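Long-range contact in chitin deacetylase (Bombyx mori, PDB 5ZNT), which removes acetyl groups from the N-acetylglucosamine units of chitin, a zinc-dependent hydrolysis that yields chitosan and acetate: residues Ile98-Trp112 with Gly121-Lys133. Residues are numbered along the deposited sequence; the frame is centred on the assembly and turned at random.
With ZN (zinc ion), chain C.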
ATOM      1  N   ILE A  98      -8.083   2.655  -1.056  1.00 15.27           N
ATOM      2  CA  ILE A  98      -8.104   2.648   0.406  1.00 18.97           C
ATOM      3  C   ILE A  98      -7.855   1.222   0.859  1.00 15.43           C
ATOM      4  O   ILE A  98      -8.569   0.309   0.440  1.00 16.37           O
ATOM      5  CB  ILE A  98      -9.440   3.160   0.965  1.00 15.39           C
ATOM      6  CG1 ILE A  98      -9.701   4.581   0.490  1.00 15.47           C
ATOM      7  CG2 ILE A  98      -9.437   3.075   2.517  1.00 13.66           C
ATOM      8  CD1 ILE A  98      -8.635   5.602   0.916  1.00 16.55           C
ATOM      9  N   ALA A  99      -6.843   1.030   1.708  1.00 15.17           N
ATOM     10  CA  ALA A  99      -6.499  -0.276   2.268  1.00 15.47           C
ATOM     11  C   ALA A  99      -6.424  -0.136   3.785  1.00 18.57           C
ATOM     12  O   ALA A  99      -6.513   0.975   4.317  1.00 17.35           O
ATOM     13  CB  ALA A  99      -5.154  -0.794   1.704  1.00 14.64           C
ATOM     14  N   VAL A 100      -6.265  -1.256   4.515  1.00 15.56           N
ATOM     15  CA  VAL A 100      -6.349  -1.197   5.978  1.00 18.83           C
ATOM     16  C   VAL A 100      -4.969  -1.328   6.596  1.00 18.18           C
ATOM     17  O   VAL A 100      -4.099  -2.063   6.104  1.00 16.74           O
ATOM     18  CB  VAL A 100      -7.312  -2.241   6.576  1.00 17.30           C
ATOM     19  CG1 VAL A 100      -8.709  -2.121   5.941  1.00 16.76           C
ATOM     20  CG2 VAL A 100      -6.768  -3.664   6.468  1.00 17.43           C
ATOM     21  N   HIS A 101      -4.791  -0.623   7.711  1.00 15.08           N
ATOM     22  CA  HIS A 101      -3.559  -0.547   8.477  1.00 16.59           C
ATOM     23  C   HIS A 101      -3.871  -0.724   9.968  1.00 18.48           C
ATOM     24  O   HIS A 101      -3.167  -0.185  10.825  1.00 18.68           O
ATOM     25  CB  HIS A 101      -2.867   0.787   8.198  1.00 14.36           C
ATOM     26  CG  HIS A 101      -1.451   0.891   8.689  1.00 14.86           C
ATOM     27  ND1 HIS A 101      -0.517  -0.107   8.516  1.00 19.32           N
ATOM     28  CD2 HIS A 101      -0.796   1.916   9.299  1.00 16.55           C
ATOM     29  CE1 HIS A 101       0.645   0.288   9.013  1.00 21.20           C
ATOM     30  NE2 HIS A 101       0.501   1.510   9.501  1.00 16.95           N
ATOM     31  N   SER A 102      -4.967  -1.437  10.273  1.00 16.09           N
ATOM     32  CA  SER A 102      -5.445  -1.855  11.599  1.00 15.73           C
ATOM     33  C   SER A 102      -6.280  -0.793  12.331  1.00 16.95           C
ATOM     34  O   SER A 102      -6.263   0.394  11.988  1.00 16.05           O
ATOM     35  CB  SER A 102      -4.301  -2.310  12.519  1.00 17.84           C
ATOM     36  OG  SER A 102      -3.754  -1.214  13.214  1.00 17.26           O
ATOM     37  N   ILE A 103      -7.023  -1.235  13.343  1.00 16.26           N
ATOM     38  CA  ILE A 103      -7.788  -0.322  14.196  1.00 16.75           C
ATOM     39  C   ILE A 103      -6.876   0.366  15.206  1.00 15.98           C
ATOM     40  O   ILE A 103      -6.863   1.597  15.320  1.00 17.77           O
ATOM     41  CB  ILE A 103      -8.915  -1.093  14.910  1.00 15.18           C
ATOM     42  CG1 ILE A 103      -9.996  -1.495  13.896  1.00 15.22           C
ATOM     43  CG2 ILE A 103      -9.476  -0.239  16.100  1.00 15.70           C
ATOM     44  CD1 ILE A 103     -11.131  -2.359  14.499  1.00 18.55           C
ATOM     45  N   THR A 104      -6.088  -0.411  15.944  1.00 14.42           N
ATOM     46  CA  THR A 104      -5.362   0.145  17.082  1.00 17.79           C
ATOM     47  C   THR A 104      -3.974   0.672  16.740  1.00 19.01           C
ATOM     48  O   THR A 104      -3.461   1.514  17.487  1.00 19.41           O
ATOM     49  CB  THR A 104      -5.185  -0.896  18.203  1.00 20.41           C
ATOM     50  OG1 THR A 104      -4.223  -1.875  17.793  1.00 21.76           O
ATOM     51  CG2 THR A 104      -6.510  -1.595  18.543  1.00 17.39           C
ATOM     52  N   HIS A 105      -3.343   0.194  15.667  1.00 17.48           N
ATOM     53  CA  HIS A 105      -1.926   0.494  15.410  1.00 17.97           C
ATOM     54  C   HIS A 105      -1.083   0.241  16.669  1.00 21.04           C
ATOM     55  O   HIS A 105      -0.168   1.004  16.999  1.00 19.28           O
ATOM     56  CB  HIS A 105      -1.743   1.931  14.905  1.00 15.31           C
ATOM     57  CG  HIS A 105      -0.548   2.114  14.018  1.00 19.88           C
ATOM     58  ND1 HIS A 105       0.739   2.249  14.507  1.00 21.90           N
ATOM     59  CD2 HIS A 105      -0.446   2.192  12.668  1.00 17.80           C
ATOM     60  CE1 HIS A 105       1.575   2.420  13.497  1.00 20.04           C
ATOM     61  NE2 HIS A 105       0.882   2.367  12.370  1.00 21.12           N
ATOM     62  N   ASN A 106      -1.445  -0.807  17.400  1.00 18.23           N
ATOM     63  CA  ASN A 106      -0.751  -1.264  18.605  1.00 22.60           C
ATOM     64  C   ASN A 106       0.761  -1.196  18.430  1.00 23.07           C
ATOM     65  O   ASN A 106       1.312  -1.822  17.522  1.00 26.14           O
ATOM     66  CB  ASN A 106      -1.187  -2.704  18.895  1.00 23.12           C
ATOM     67  CG  ASN A 106      -0.748  -3.199  20.280  1.00 27.47           C
ATOM     68  OD1 ASN A 106       0.250  -2.745  20.819  1.00 29.24           O
ATOM     69  ND2 ASN A 106      -1.509  -4.125  20.847  1.00 26.97           N
ATOM     70  N   ASP A 107       1.436  -0.420  19.284  1.00 23.08           N
ATOM     71  CA  ASP A 107       2.871  -0.206  19.106  1.00 26.85           C
ATOM     72  C   ASP A 107       3.719  -1.275  19.771  1.00 31.14           C
ATOM     73  O   ASP A 107       4.949  -1.170  19.740  1.00 31.37           O
ATOM     74  CB  ASP A 107       3.290   1.181  19.602  1.00 33.17           C
ATOM     75  CG  ASP A 107       3.079   1.375  21.099  1.00 42.13           C
ATOM     76  OD1 ASP A 107       2.556   0.467  21.789  1.00 40.64           O
ATOM     77  OD2 ASP A 107       3.415   2.473  21.579  1.00 55.79           O
ATOM     78  N   ASP A 108       3.095  -2.304  20.333  1.00 33.26           N
ATOM     79  CA  ASP A 108       3.794  -3.462  20.881  1.00 31.03           C
ATOM     80  C   ASP A 108       4.076  -4.426  19.735  1.00 34.91           C
ATOM     81  O   ASP A 108       3.198  -5.183  19.317  1.00 34.34           O
ATOM     82  CB  ASP A 108       2.953  -4.112  21.971  1.00 36.50           C
ATOM     83  CG  ASP A 108       3.705  -5.191  22.717  1.00 48.40           C
ATOM     84  OD1 ASP A 108       4.846  -5.506  22.315  1.00 42.09           O
ATOM     85  OD2 ASP A 108       3.151  -5.717  23.701  1.00 46.65           O
ATOM     86  N   GLU A 109       5.312  -4.404  19.222  1.00 35.52           N
ATOM     87  CA  GLU A 109       5.639  -5.198  18.038  1.00 40.17           C
ATOM     88  C   GLU A 109       5.512  -6.693  18.281  1.00 37.26           C
ATOM     89  O   GLU A 109       5.335  -7.455  17.320  1.00 39.30           O
ATOM     90  CB  GLU A 109       7.055  -4.891  17.561  1.00 37.11           C
ATOM     91  CG  GLU A 109       7.191  -3.590  16.840  1.00 35.98           C
ATOM     92  CD  GLU A 109       8.546  -3.458  16.190  1.00 37.55           C
ATOM     93  OE1 GLU A 109       9.244  -4.484  16.051  1.00 49.92           O
ATOM     94  OE2 GLU A 109       8.917  -2.326  15.836  1.00 43.38           O
ATOM     95  N   ARG A 110       5.602  -7.135  19.533  1.00 39.01           N
ATOM     96  CA  ARG A 110       5.461  -8.554  19.801  1.00 40.45           C
ATOM     97  C   ARG A 110       4.002  -8.983  19.757  1.00 45.04           C
ATOM     98  O   ARG A 110       3.714 -10.157  19.487  1.00 36.91           O
ATOM     99  CB  ARG A 110       6.108  -8.894  21.146  1.00 53.01           C
ATOM    100  CG  ARG A 110       7.395  -8.102  21.402  1.00 54.81           C
ATOM    101  CD  ARG A 110       7.686  -7.905  22.894  1.00 64.96           C
ATOM    102  NE  ARG A 110       6.528  -7.410  23.633  1.00 68.00           N
ATOM    103  CZ  ARG A 110       6.390  -7.485  24.953  1.00 66.79           C
ATOM    104  NH1 ARG A 110       7.344  -8.040  25.694  1.00 73.58           N
ATOM    105  NH2 ARG A 110       5.297  -7.005  25.533  1.00 59.34           N
ATOM    106  N   PHE A 111       3.069  -8.054  20.007  1.00 39.77           N
ATOM    107  CA  PHE A 111       1.659  -8.390  19.811  1.00 34.35           C
ATOM    108  C   PHE A 111       1.412  -8.865  18.385  1.00 32.58           C
ATOM    109  O   PHE A 111       0.824  -9.928  18.170  1.00 34.05           O
ATOM    110  CB  PHE A 111       0.755  -7.198  20.135  1.00 33.01           C
ATOM    111  CG  PHE A 111      -0.611  -7.299  19.497  1.00 32.74           C
ATOM    112  CD1 PHE A 111      -1.601  -8.085  20.077  1.00 28.75           C
ATOM    113  CD2 PHE A 111      -0.893  -6.639  18.300  1.00 23.65           C
ATOM    114  CE1 PHE A 111      -2.847  -8.209  19.485  1.00 31.22           C
ATOM    115  CE2 PHE A 111      -2.130  -6.755  17.702  1.00 25.60           C
ATOM    116  CZ  PHE A 111      -3.120  -7.536  18.292  1.00 28.55           C
ATOM    117  N   TRP A 112       1.886  -8.101  17.394  1.00 27.36           N
ATOM    118  CA  TRP A 112       1.632  -8.454  15.996  1.00 31.68           C
ATOM    119  C   TRP A 112       2.310  -9.772  15.617  1.00 33.73           C
ATOM    120  O   TRP A 112       1.708 -10.628  14.952  1.00 31.44           O
ATOM    121  CB  TRP A 112       2.106  -7.323  15.082  1.00 22.74           C
ATOM    122  CG  TRP A 112       1.337  -6.055  15.313  1.00 23.07           C
ATOM    123  CD1 TRP A 112       1.757  -4.946  15.983  1.00 21.39           C
ATOM    124  CD2 TRP A 112      -0.007  -5.794  14.902  1.00 19.71           C
ATOM    125  NE1 TRP A 112       0.763  -4.001  16.007  1.00 22.31           N
ATOM    126  CE2 TRP A 112      -0.337  -4.497  15.351  1.00 21.20           C
ATOM    127  CE3 TRP A 112      -0.964  -6.532  14.202  1.00 18.64           C
ATOM    128  CZ2 TRP A 112      -1.587  -3.912  15.113  1.00 18.87           C
ATOM    129  CZ3 TRP A 112      -2.208  -5.946  13.949  1.00 21.21           C
ATOM    130  CH2 TRP A 112      -2.511  -4.661  14.418  1.00 18.79           C
ATOM    131  N   GLY A 121      -7.904 -10.729  12.661  1.00 21.04           N
ATOM    132  CA  GLY A 121      -9.211 -10.429  12.099  1.00 17.28           C
ATOM    133  C   GLY A 121      -9.843  -9.210  12.742  1.00 18.52           C
ATOM    134  O   GLY A 121     -10.354  -8.329  12.043  1.00 20.78           O
ATOM    135  N   LYS A 122      -9.785  -9.118  14.075  1.00 20.55           N
ATOM    136  CA  LYS A 122     -10.378  -7.955  14.740  1.00 26.19           C
ATOM    137  C   LYS A 122      -9.694  -6.670  14.308  1.00 19.15           C
ATOM    138  O   LYS A 122     -10.360  -5.654  14.095  1.00 20.58           O
ATOM    139  CB  LYS A 122     -10.313  -8.106  16.256  1.00 24.94           C
ATOM    140  CG  LYS A 122     -11.266  -9.191  16.786  1.00 28.46           C
ATOM    141  CD  LYS A 122     -11.017  -9.444  18.268  1.00 39.34           C
ATOM    142  CE  LYS A 122     -12.239  -9.135  19.097  1.00 46.70           C
ATOM    143  NZ  LYS A 122     -11.916  -9.174  20.550  1.00 41.62           N
ATOM    144  N   GLU A 123      -8.368  -6.700  14.165  1.00 17.70           N
ATOM    145  CA  GLU A 123      -7.623  -5.511  13.754  1.00 20.47           C
ATOM    146  C   GLU A 123      -7.902  -5.155  12.299  1.00 21.41           C
ATOM    147  O   GLU A 123      -8.144  -3.993  11.982  1.00 18.25           O
ATOM    148  CB  GLU A 123      -6.119  -5.722  13.958  1.00 20.14           C
ATOM    149  CG  GLU A 123      -5.672  -5.694  15.435  1.00 19.96           C
ATOM    150  CD  GLU A 123      -5.595  -4.269  15.974  1.00 20.68           C
ATOM    151  OE1 GLU A 123      -5.998  -3.336  15.256  1.00 19.54           O
ATOM    152  OE2 GLU A 123      -5.115  -4.071  17.104  1.00 21.13           O
ATOM    153  N   MET A 124      -7.852  -6.139  11.392  1.00 18.82           N
ATOM    154  CA  MET A 124      -7.849  -5.814   9.964  1.00 17.75           C
ATOM    155  C   MET A 124      -9.246  -5.898   9.358  1.00 19.07           C
ATOM    156  O   MET A 124      -9.678  -4.972   8.664  1.00 15.91           O
ATOM    157  CB  MET A 124      -6.864  -6.737   9.216  1.00 17.55           C
ATOM    158  CG  MET A 124      -5.394  -6.538   9.693  1.00 14.81           C
ATOM    159  SD  MET A 124      -4.917  -4.797   9.589  1.00 19.12           S
ATOM    160  CE  MET A 124      -3.193  -4.963  10.032  1.00 19.79           C
ATOM    161  N   ALA A 125      -9.965  -7.002   9.594  1.00 20.68           N
ATOM    162  CA  ALA A 125     -11.345  -7.055   9.118  1.00 17.76           C
ATOM    163  C   ALA A 125     -12.205  -6.023   9.839  1.00 21.27           C
ATOM    164  O   ALA A 125     -13.120  -5.453   9.237  1.00 19.81           O
ATOM    165  CB  ALA A 125     -11.931  -8.457   9.297  1.00 24.00           C
ATOM    166  N   GLY A 126     -11.927  -5.775  11.121  1.00 21.18           N
ATOM    167  CA  GLY A 126     -12.620  -4.709  11.826  1.00 18.16           C
ATOM    168  C   GLY A 126     -12.391  -3.352  11.195  1.00 19.36           C
ATOM    169  O   GLY A 126     -13.328  -2.576  11.004  1.00 17.58           O
ATOM    170  N   MET A 127     -11.134  -3.045  10.849  1.00 16.70           N
ATOM    171  CA  MET A 127     -10.857  -1.759  10.219  1.00 17.09           C
ATOM    172  C   MET A 127     -11.562  -1.657   8.872  1.00 16.42           C
ATOM    173  O   MET A 127     -12.060  -0.582   8.509  1.00 15.91           O
ATOM    174  CB  MET A 127      -9.348  -1.547  10.043  1.00 16.60           C
ATOM    175  CG  MET A 127      -8.974  -0.206   9.399  1.00 19.21           C
ATOM    176  SD  MET A 127      -9.704   1.236  10.275  1.00 18.68           S
ATOM    177  CE  MET A 127      -9.213   2.606   9.221  1.00 15.16           C
ATOM    178  N   ARG A 128     -11.622  -2.762   8.118  1.00 15.61           N
ATOM    179  CA  ARG A 128     -12.405  -2.747   6.877  1.00 14.21           C
ATOM    180  C   ARG A 128     -13.872  -2.404   7.143  1.00 16.25           C
ATOM    181  O   ARG A 128     -14.498  -1.655   6.377  1.00 17.15           O
ATOM    182  CB  ARG A 128     -12.293  -4.095   6.152  1.00 18.54           C
ATOM    183  CG  ARG A 128     -13.124  -4.159   4.829  1.00 20.15           C
ATOM    184  CD  ARG A 128     -12.887  -5.494   4.067  1.00 19.14           C
ATOM    185  NE  ARG A 128     -13.247  -6.635   4.897  1.00 20.95           N
ATOM    186  CZ  ARG A 128     -12.937  -7.893   4.605  1.00 27.72           C
ATOM    187  NH1 ARG A 128     -12.265  -8.165   3.497  1.00 22.66           N
ATOM    188  NH2 ARG A 128     -13.299  -8.875   5.419  1.00 21.14           N
ATOM    189  N   VAL A 129     -14.445  -2.945   8.218  1.00 17.30           N
ATOM    190  CA  VAL A 129     -15.838  -2.621   8.551  1.00 16.71           C
ATOM    191  C   VAL A 129     -15.993  -1.129   8.842  1.00 16.83           C
ATOM    192  O   VAL A 129     -16.940  -0.480   8.374  1.00 17.55           O
ATOM    193  CB  VAL A 129     -16.302  -3.476   9.747  1.00 15.95           C
ATOM    194  CG1 VAL A 129     -17.544  -2.860  10.434  1.00 18.30           C
ATOM    195  CG2 VAL A 129     -16.566  -4.925   9.312  1.00 22.87           C
ATOM    196  N   ILE A 130     -15.074  -0.563   9.628  1.00 13.99           N
ATOM    197  CA  ILE A 130     -15.137   0.862   9.949  1.00 15.71           C
ATOM    198  C   ILE A 130     -15.121   1.700   8.681  1.00 18.77           C
ATOM    199  O   ILE A 130     -15.951   2.608   8.494  1.00 17.70           O
ATOM    200  CB  ILE A 130     -13.977   1.249  10.889  1.00 15.83           C
ATOM    201  CG1 ILE A 130     -14.074   0.459  12.198  1.00 16.30           C
ATOM    202  CG2 ILE A 130     -13.986   2.769  11.166  1.00 17.04           C
ATOM    203  CD1 ILE A 130     -12.905   0.742  13.168  1.00 17.17           C
ATOM    204  N   ILE A 131     -14.172   1.415   7.786  1.00 16.08           N
ATOM    205  CA  ILE A 131     -14.053   2.197   6.554  1.00 12.91           C
ATOM    206  C   ILE A 131     -15.312   2.074   5.714  1.00 16.64           C
ATOM    207  O   ILE A 131     -15.863   3.083   5.246  1.00 17.86           O
ATOM    208  CB  ILE A 131     -12.834   1.749   5.739  1.00 15.88           C
ATOM    209  CG1 ILE A 131     -11.531   2.082   6.491  1.00 16.35           C
ATOM    210  CG2 ILE A 131     -12.852   2.424   4.364  1.00 11.77           C
ATOM    211  CD1 ILE A 131     -10.302   1.412   5.848  1.00 15.12           C
ATOM    212  N   GLU A 132     -15.751   0.833   5.464  1.00 17.38           N
ATOM    213  CA  GLU A 132     -16.905   0.606   4.595  1.00 21.02           C
ATOM    214  C   GLU A 132     -18.132   1.321   5.136  1.00 22.26           C
ATOM    215  O   GLU A 132     -18.894   1.937   4.367  1.00 20.49           O
ATOM    216  CB  GLU A 132     -17.166  -0.895   4.440  1.00 16.92           C
ATOM    217  CG  GLU A 132     -16.083  -1.609   3.587  1.00 20.55           C
ATOM    218  CD  GLU A 132     -16.315  -3.126   3.437  1.00 25.07           C
ATOM    219  OE1 GLU A 132     -17.182  -3.684   4.122  1.00 30.98           O
ATOM    220  OE2 GLU A 132     -15.619  -3.774   2.633  1.00 26.40           O
ATOM    221  N   LYS A 133     -18.313   1.303   6.464  1.00 17.00           N
ATOM    222  CA  LYS A 133     -19.439   2.024   7.047  1.00 17.17           C
ATOM    223  C   LYS A 133     -19.241   3.536   6.992  1.00 19.78           C
ATOM    224  O   LYS A 133     -20.044   4.249   6.376  1.00 19.96           O
ATOM    225  CB  LYS A 133     -19.690   1.594   8.492  1.00 15.47           C
ATOM    226  CG  LYS A 133     -20.827   2.410   9.137  1.00 16.93           C
ATOM    227  CD  LYS A 133     -21.272   1.812  10.479  1.00 17.02           C
ATOM    228  CE  LYS A 133     -22.314   2.758  11.154  1.00 21.62           C
ATOM    229  NZ  LYS A 133     -22.776   2.160  12.456  1.00 22.20           N
TER
HETATM  230 ZN    ZN C 601       1.778   2.838  10.536  1.00 21.15          ZN
HETATM  231  O   HOH W   1      -4.355  -4.467  19.775  1.00 25.71           O
HETATM  232  O   HOH W   2       3.284   2.671   8.811  1.00 21.97           O
HETATM  233  O   HOH W   3       3.394   1.204  10.701  1.00 24.53           O
HETATM  234  O   HOH W   4       3.196   4.214  11.382  1.00 21.25           O
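V100 faces helix 121-133 at the end of strand 98-100, its CG2 3.8 Å from M124 SD and its CG1 near I131 CD1, while CB meets the CG of M127. This is strand-to-helix packing in the NodB-homology domain of a family 4 carbohydrate esterase, a (beta/alpha)-barrel type with an Asp-His-His zinc site; the strand belongs to the parallel sheet and runs roughly antiparallel to the helix. Branched residues suit the strand: I98, two residues earlier and on the same side of the strand, sets CG2 against I131 CD1. The unbranched methionines can bend instead; M124 turns at chi2 and brings its sulfur, SD, to 3.4 Å from S102 N, a buried amide with no hydrogen-bond partner. Beyond the strand, I103 reaches along the helix, CG1 against the CD1 of I130 and CD1 over the backbone of G126, where a side chain would clash.

The segment between zinc ligands H101 and H105, whose NE2 atoms bind the ion together with D46, is held by the carboxylate of E123. A chain bent at chi2 (-78°) carries that group back toward the loop; W112 CH2 lies 3.5 Å from E123 CD, with the indole and carboxylate planes 46° apart. OE1 receives T104 N on its syn lone pair, nearly straight at 174°, and a weaker bond from I103 N; T104 OG1 donates to E123 OE2 at a very short 2.5 Å. Were E123 shortened to an alanine, T104 N and OG1 would probably lose their acceptor and the metal-bearing loop would be freer to shift. T104 OG1 also accepts from N106 N in an ST turn, and a water donates to E123 OE2 at 2.8 Å while accepting from N106 ND2.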